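Local coordinates for polymerase X (Deinococcus radiodurans, PDB 2W9M), which probably catalyses template-directed DNA synthesis from deoxyribonucleoside triphosphates in DNA repair, and also carries a PHP domain that binds a cluster of zinc ions, at residues S426-F431 against L454-G459; V402-D407 against E440-A445; L433-Q438 against G467-L472. One frame throughout, in Å; residues are numbered along the deposited sequence.

In the fold
All three contacts lie in the PHP domain, around helix 435-446 and the ends of neighbouring parallel strands. Contact 1 is buried. It joins the loops after strands 422-426 and 453-454, and its chemistry is that of a metal site: two histidines share a zinc ion. Contacts 2 and 3 are partly buried and both use helix 435-446. Contact 2 sets the helix against the end of strand 396-403 with an arginine, peptide oxygens and a small apolar patch. Contact 3 sets the start of the helix against the loop before helix 472-482, with a glutamine, a tyrosine ring and a water. Arg441 and Tyr468 reach back to the loops of contact 1.

Contact 1 of 3, residues S426-F431 against L454-G459. With ZN (zinc ion), chain E.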
# COMPACT_ATOMS: atom_id res chain seq x y z
N SER A 426 -7.88 13.57 -3.52
CA SER A 426 -7.66 12.28 -4.16
C SER A 426 -8.72 11.98 -5.21
O SER A 426 -9.84 12.47 -5.12
CB SER A 426 -7.68 11.17 -3.11
OG SER A 426 -6.62 11.33 -2.17
N VAL A 427 -8.35 11.16 -6.18
CA VAL A 427 -9.29 10.64 -7.17
C VAL A 427 -9.82 9.28 -6.73
O VAL A 427 -9.04 8.40 -6.36
CB VAL A 427 -8.63 10.49 -8.56
CG1 VAL A 427 -9.64 10.03 -9.58
CG2 VAL A 427 -8.00 11.80 -8.99
N HIS A 428 -11.13 9.12 -6.75
CA HIS A 428 -11.77 7.86 -6.40
C HIS A 428 -12.91 7.54 -7.38
O HIS A 428 -13.74 6.66 -7.13
CB HIS A 428 -12.31 7.89 -4.97
CG HIS A 428 -11.26 7.71 -3.92
ND1 HIS A 428 -10.56 6.53 -3.76
CD2 HIS A 428 -10.79 8.55 -2.97
CE1 HIS A 428 -9.71 6.65 -2.76
NE2 HIS A 428 -9.83 7.87 -2.26
N SER A 429 -12.94 8.28 -8.48
CA SER A 429 -13.99 8.14 -9.49
C SER A 429 -13.45 8.58 -10.84
O SER A 429 -12.46 9.30 -10.91
CB SER A 429 -15.19 9.00 -9.11
OG SER A 429 -14.86 10.37 -9.17
N ASN A 430 -14.10 8.14 -11.92
CA ASN A 430 -13.74 8.55 -13.27
C ASN A 430 -12.30 8.21 -13.66
O ASN A 430 -11.50 9.09 -13.96
CB ASN A 430 -13.96 10.06 -13.44
CG ASN A 430 -15.42 10.42 -13.54
OD1 ASN A 430 -16.03 10.86 -12.56
ND2 ASN A 430 -15.99 10.24 -14.72
N PHE A 431 -11.98 6.92 -13.66
CA PHE A 431 -10.63 6.49 -13.98
C PHE A 431 -10.38 6.41 -15.48
O PHE A 431 -9.25 6.18 -15.92
CB PHE A 431 -10.33 5.13 -13.32
CG PHE A 431 -10.05 5.22 -11.85
CD1 PHE A 431 -11.00 5.72 -10.98
CD2 PHE A 431 -8.84 4.79 -11.34
CE1 PHE A 431 -10.73 5.80 -9.62
CE2 PHE A 431 -8.57 4.86 -9.99
CZ PHE A 431 -9.52 5.37 -9.13
N LEU A 454 -1.61 15.86 -1.90
CA LEU A 454 -2.19 15.07 -2.98
C LEU A 454 -2.09 13.57 -2.67
O LEU A 454 -0.99 13.03 -2.60
CB LEU A 454 -1.49 15.37 -4.31
CG LEU A 454 -1.81 14.40 -5.45
CD1 LEU A 454 -3.29 14.45 -5.83
CD2 LEU A 454 -0.95 14.67 -6.66
N GLY A 455 -3.23 12.91 -2.48
CA GLY A 455 -3.25 11.49 -2.18
C GLY A 455 -2.93 10.61 -3.38
O GLY A 455 -3.22 10.98 -4.52
N HIS A 456 -2.33 9.44 -3.13
CA HIS A 456 -1.93 8.47 -4.17
C HIS A 456 -2.10 8.97 -5.61
O HIS A 456 -3.05 8.58 -6.29
CB HIS A 456 -2.67 7.15 -3.97
CG HIS A 456 -4.11 7.31 -3.65
ND1 HIS A 456 -5.05 7.64 -4.60
CD2 HIS A 456 -4.79 7.19 -2.48
CE1 HIS A 456 -6.25 7.72 -4.03
NE2 HIS A 456 -6.11 7.45 -2.74
N ALA A 457 -1.17 9.80 -6.06
CA ALA A 457 -1.30 10.53 -7.33
C ALA A 457 -1.93 9.76 -8.50
O ALA A 457 -2.77 10.29 -9.22
CB ALA A 457 0.05 11.11 -7.75
N THR A 458 -1.51 8.51 -8.69
CA THR A 458 -1.79 7.78 -9.92
C THR A 458 -3.01 6.86 -9.88
O THR A 458 -3.55 6.49 -10.93
CB THR A 458 -0.54 6.99 -10.35
OG1 THR A 458 0.33 7.85 -11.09
CG2 THR A 458 -0.92 5.80 -11.21
N GLY A 459 -3.46 6.51 -8.68
CA GLY A 459 -4.63 5.66 -8.53
C GLY A 459 -4.34 4.19 -8.82
O GLY A 459 -5.24 3.36 -8.81
ZN ZN E . -7.82 7.26 -1.02
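His428 and His456 meet at a zinc ion, each bound through NE2. The His428 NE2 to zinc distance is 2.4 Å, and the His456 NE2 to zinc distance is the same. Glu401 completes the three protein ligands of this site. The two imidazoles also pair as rings. The edge of His456 turns toward the face of His428 in an offset edge-to-face arrangement, with planes at 72° and centroids 5.2 Å apart. The first torsion of His456 (chi1 43°) puts CG in the crowded position between the backbone N and the carbonyl carbon, and from there the ring reaches the zinc beside His428.

The polar contacts form the second shell. His428 ND1 is hydrogen-bonded to Gly90 O, which leaves NE2 for the metal. Ser426 OG is hydrogen-bonded to Glu401 OE2 and so probably helps to position this ligand.

The remaining contacts are close packing. Val427 O faces the rim of the His456 ring, 3.7 Å from His456 CE1. Ser426 OG lies 3.4 Å from Gly455 CA, where a beta carbon would clash. Ser426 CB sits 3.8 Å from His456 CE1. Phe431 reaches across with its rim, and Phe431 CE2 is 3.8 Å from Gly459 O. Gly459 closes a type I beta turn that starts at His456.

The loops follow parallel strands 422-426 and 453-454, and each gives one histidine to the metal centre of the PHP domain. With ND1 donating to a peptide oxygen, His428 would probably be a stronger electron donor to zinc than without that bond.

Contact 2 of 3, residues V402-D407 against E440-A445; sequences VDILDD and ERLIRA
The guanidinium of Arg441 lies against the turn at Ile404-Asp406. Asp406 CA sits over one face, and the carbonyl oxygens of Ile404 and Leu405 lie at the edge. Arg441 NH2 donates to Ile404 O at 2.8 Å, nearly along the C=O axis. Arg441 NE donates to Leu405 O at 3.3 Å, from above the carbonyl plane, 58° out of it. Both oxygens are tilted from the guanidinium plane. The arginine chain runs extended from CG to NE. Its CG is anti to the backbone N (chi1 170°), which sets Arg441 CG against Ile404 CG2 at 3.8 Å. Outside the pair, NH1 bonds to Gln438 OE1 and NH2 also to Ser429 O.

Beside these bonds, Ile404 packs on the helix. Ile404 CD1 touches Ala445 CB at 3.5 Å and Leu442 CD2 at 4.0 Å. Arg444 passes near Asp407, but the carboxylate is out of the guanidinium plane and 4.5 Å separates Asp407 OD1 from Arg444 NH2. Asp407 OD1 bonds to Ser409 OG instead.

An alanine in place of Arg441 would probably leave Ile404 O and Leu405 O without these donors and open a gap beside Ile404 CG2. The contact fixes helix 435-446 to the end of strand 396-403 in the PHP domain. Arg441 is buried, and the bonds to its guanidinium come mainly from peptide oxygens; Asp403, nearby but not in contact, would probably help to balance the charge.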
# COMPACT_ATOMS: atom_id res chain seq x y z
N VAL A 402 -10.72 14.60 0.68
CA VAL A 402 -11.73 15.20 -0.18
C VAL A 402 -11.62 14.66 -1.60
O VAL A 402 -10.56 14.72 -2.22
CB VAL A 402 -11.58 16.72 -0.19
CG1 VAL A 402 -12.64 17.37 -1.07
CG2 VAL A 402 -11.64 17.26 1.23
N ASP A 403 -12.73 14.12 -2.11
CA ASP A 403 -12.78 13.57 -3.45
C ASP A 403 -12.69 14.70 -4.47
O ASP A 403 -13.26 15.77 -4.27
CB ASP A 403 -14.07 12.76 -3.65
CG ASP A 403 -13.90 11.61 -4.65
OD1 ASP A 403 -13.31 11.83 -5.73
OD2 ASP A 403 -14.38 10.49 -4.34
N ILE A 404 -11.95 14.47 -5.55
CA ILE A 404 -11.85 15.42 -6.64
C ILE A 404 -12.92 15.10 -7.69
O ILE A 404 -12.85 14.07 -8.35
CB ILE A 404 -10.46 15.37 -7.31
CG1 ILE A 404 -9.37 15.65 -6.27
CG2 ILE A 404 -10.38 16.36 -8.46
CD1 ILE A 404 -7.96 15.37 -6.78
N LEU A 405 -13.91 15.97 -7.81
CA LEU A 405 -14.98 15.77 -8.78
C LEU A 405 -14.39 15.75 -10.19
O LEU A 405 -13.28 16.24 -10.40
CB LEU A 405 -16.06 16.85 -8.65
CG LEU A 405 -16.58 17.05 -7.22
CD1 LEU A 405 -17.64 18.15 -7.16
CD2 LEU A 405 -17.12 15.76 -6.65
N ASP A 406 -15.12 15.17 -11.14
CA ASP A 406 -14.56 14.90 -12.46
C ASP A 406 -14.13 16.15 -13.23
O ASP A 406 -13.43 16.05 -14.24
CB ASP A 406 -15.50 14.04 -13.31
CG ASP A 406 -16.83 14.72 -13.57
OD1 ASP A 406 -17.26 15.53 -12.72
OD2 ASP A 406 -17.46 14.43 -14.61
N ASP A 407 -14.53 17.32 -12.75
CA ASP A 407 -14.15 18.57 -13.42
C ASP A 407 -12.97 19.28 -12.75
O ASP A 407 -12.49 20.30 -13.24
CB ASP A 407 -15.36 19.51 -13.55
CG ASP A 407 -15.93 19.95 -12.21
OD1 ASP A 407 -15.23 19.83 -11.18
OD2 ASP A 407 -17.09 20.41 -12.18
N GLU A 440 -5.90 17.99 -16.46
CA GLU A 440 -6.51 19.28 -16.11
C GLU A 440 -7.24 19.17 -14.77
O GLU A 440 -7.20 20.09 -13.96
CB GLU A 440 -7.47 19.73 -17.21
CG GLU A 440 -8.10 21.10 -16.97
CD GLU A 440 -9.10 21.47 -18.05
OE1 GLU A 440 -10.18 22.00 -17.70
OE2 GLU A 440 -8.82 21.24 -19.25
N ARG A 441 -7.89 18.04 -14.56
CA ARG A 441 -8.63 17.76 -13.33
C ARG A 441 -7.73 17.85 -12.10
O ARG A 441 -8.05 18.53 -11.13
CB ARG A 441 -9.27 16.38 -13.42
CG ARG A 441 -9.87 15.84 -12.14
CD ARG A 441 -10.20 14.36 -12.31
NE ARG A 441 -11.22 13.88 -11.38
CZ ARG A 441 -11.58 12.61 -11.28
NH1 ARG A 441 -11.01 11.69 -12.05
NH2 ARG A 441 -12.52 12.24 -10.42
N LEU A 442 -6.60 17.16 -12.15
CA LEU A 442 -5.69 17.09 -11.01
C LEU A 442 -4.90 18.39 -10.80
O LEU A 442 -4.63 18.78 -9.66
CB LEU A 442 -4.76 15.88 -11.14
CG LEU A 442 -5.39 14.58 -10.64
CD1 LEU A 442 -5.05 13.41 -11.51
CD2 LEU A 442 -4.99 14.32 -9.20
N ILE A 443 -4.53 19.05 -11.90
CA ILE A 443 -3.86 20.35 -11.80
C ILE A 443 -4.77 21.34 -11.08
O ILE A 443 -4.31 22.12 -10.23
CB ILE A 443 -3.52 20.92 -13.18
CG1 ILE A 443 -2.37 20.13 -13.81
CG2 ILE A 443 -3.11 22.37 -13.07
CD1 ILE A 443 -2.02 20.59 -15.20
N ARG A 444 -6.05 21.31 -11.43
CA ARG A 444 -7.05 22.16 -10.80
C ARG A 444 -7.17 21.89 -9.30
O ARG A 444 -7.23 22.82 -8.50
CB ARG A 444 -8.41 21.94 -11.48
CG ARG A 444 -9.61 22.47 -10.71
CD ARG A 444 -10.16 23.74 -11.34
NE ARG A 444 -11.60 23.63 -11.56
CZ ARG A 444 -12.52 24.22 -10.81
NH1 ARG A 444 -12.16 24.97 -9.78
NH2 ARG A 444 -13.81 24.05 -11.09
N ALA A 445 -7.17 20.62 -8.93
CA ALA A 445 -7.33 20.23 -7.53
C ALA A 445 -6.12 20.56 -6.66
O ALA A 445 -6.27 21.01 -5.53
CB ALA A 445 -7.67 18.76 -7.42

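Contact 3 of 3, residues L433-Q438 against G467-L472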
# COMPACT_ATOMS: atom_id res chain seq x y z
N LEU A 433 -11.39 8.85 -17.85
CA LEU A 433 -11.27 10.12 -18.55
C LEU A 433 -10.03 10.09 -19.44
O LEU A 433 -9.03 9.45 -19.10
CB LEU A 433 -11.17 11.27 -17.55
CG LEU A 433 -12.43 12.01 -17.12
CD1 LEU A 433 -13.52 11.04 -16.69
CD2 LEU A 433 -12.10 12.98 -15.99
N ASP A 434 -10.08 10.78 -20.58
CA ASP A 434 -8.91 10.88 -21.44
C ASP A 434 -7.77 11.61 -20.73
O ASP A 434 -8.02 12.38 -19.80
CB ASP A 434 -9.25 11.58 -22.76
CG ASP A 434 -10.14 12.79 -22.56
OD1 ASP A 434 -9.71 13.91 -22.94
OD2 ASP A 434 -11.26 12.64 -22.03
N ALA A 435 -6.54 11.36 -21.16
CA ALA A 435 -5.37 11.91 -20.49
C ALA A 435 -5.46 13.42 -20.24
O ALA A 435 -5.20 13.88 -19.13
CB ALA A 435 -4.11 11.58 -21.27
N ALA A 436 -5.82 14.18 -21.27
CA ALA A 436 -5.84 15.64 -21.17
C ALA A 436 -6.89 16.16 -20.20
O ALA A 436 -6.67 17.16 -19.51
CB ALA A 436 -6.02 16.26 -22.55
N ARG A 437 -8.04 15.50 -20.14
CA ARG A 437 -9.08 15.86 -19.18
C ARG A 437 -8.67 15.51 -17.75
O ARG A 437 -8.95 16.26 -16.82
CB ARG A 437 -10.41 15.19 -19.55
CG ARG A 437 -11.41 16.13 -20.19
CD ARG A 437 -12.35 16.71 -19.13
NE ARG A 437 -13.63 16.00 -19.09
CZ ARG A 437 -14.38 15.86 -18.00
NH1 ARG A 437 -13.96 16.36 -16.84
NH2 ARG A 437 -15.53 15.20 -18.06
N GLN A 438 -8.01 14.37 -17.60
CA GLN A 438 -7.58 13.89 -16.29
C GLN A 438 -6.49 14.78 -15.71
O GLN A 438 -6.49 15.10 -14.52
CB GLN A 438 -7.08 12.45 -16.39
CG GLN A 438 -6.90 11.76 -15.05
CD GLN A 438 -8.21 11.26 -14.47
OE1 GLN A 438 -8.81 11.90 -13.61
NE2 GLN A 438 -8.67 10.11 -14.95
N GLY A 467 -2.71 2.60 -13.08
CA GLY A 467 -3.27 3.90 -12.76
C GLY A 467 -3.98 4.48 -13.97
O GLY A 467 -3.84 3.97 -15.08
N TYR A 468 -4.73 5.56 -13.76
CA TYR A 468 -5.38 6.24 -14.87
C TYR A 468 -4.36 6.95 -15.74
O TYR A 468 -3.26 7.27 -15.28
CB TYR A 468 -6.46 7.22 -14.39
CG TYR A 468 -6.15 7.90 -13.07
CD1 TYR A 468 -6.86 7.58 -11.92
CD2 TYR A 468 -5.16 8.86 -12.98
CE1 TYR A 468 -6.58 8.20 -10.71
CE2 TYR A 468 -4.87 9.49 -11.78
CZ TYR A 468 -5.59 9.15 -10.65
OH TYR A 468 -5.30 9.77 -9.45
N ALA A 469 -4.72 7.19 -16.99
CA ALA A 469 -3.86 7.88 -17.93
C ALA A 469 -3.82 9.38 -17.63
O ALA A 469 -4.84 10.06 -17.70
CB ALA A 469 -4.34 7.64 -19.36
N LEU A 470 -2.63 9.88 -17.30
CA LEU A 470 -2.44 11.31 -17.07
C LEU A 470 -0.99 11.70 -17.33
O LEU A 470 -0.12 10.84 -17.51
CB LEU A 470 -2.85 11.70 -15.64
CG LEU A 470 -1.81 11.56 -14.53
CD1 LEU A 470 -2.33 12.12 -13.22
CD2 LEU A 470 -1.38 10.11 -14.36
N ASP A 471 -0.74 13.01 -17.35
CA ASP A 471 0.61 13.53 -17.52
C ASP A 471 1.19 13.91 -16.16
O ASP A 471 1.07 15.05 -15.72
CB ASP A 471 0.58 14.76 -18.43
CG ASP A 471 1.95 15.39 -18.60
OD1 ASP A 471 2.96 14.71 -18.30
OD2 ASP A 471 2.01 16.55 -19.04
N LEU A 472 1.83 12.94 -15.52
CA LEU A 472 2.28 13.11 -14.14
C LEU A 472 3.15 14.36 -13.96
O LEU A 472 2.98 15.10 -12.99
CB LEU A 472 3.03 11.87 -13.66
CG LEU A 472 2.65 11.30 -12.29
CD1 LEU A 472 3.89 10.73 -11.61
CD2 LEU A 472 1.99 12.33 -11.39
O HOH W 1 -7.28 8.80 -17.06
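Tyr468 and Gln438 meet where the loop of the PHP domain leading into helix 472-482 passes the start of helix 435-446. Asp434 is the N-cap residue of that helix.

Tyr468 comes first along the loop. The amide carbon of Gln438 lies over one face of its ring, with the amide and ring planes 33° apart. Gln438 NE2 is 3.7 Å from Tyr468 CB. The glutamine chain leaves with CG anti to the backbone N (chi1 -167°), and the bend at chi2 turns CD over the ring face. Its NE2 also donates to Asn430 O, and its OE1 is held by Arg441. Tyr468 OH bonds to Ala457 O, in the zinc-site loop.

Ala469 follows with its carbonyl. Ala435 CA approaches Ala469 O at 3.4 Å in a CA-H...O contact, nearly straight at 166°. Gln438 CB lies 3.5 Å from the same oxygen. Ala435 CB and Ala469 CB touch loosely at 4.4 Å.

Leu470 then packs its CB on Gln438 CG at 4.1 Å. Beyond it, Asp471 is at the N-cap position of helix 472-482, and its N bonds to Thr439 OG1. One water spans the two segments: it accepts from Gln438 NE2 at 2.8 Å, and Leu433 O and Ala469 O each lie 2.8 Å from its oxygen.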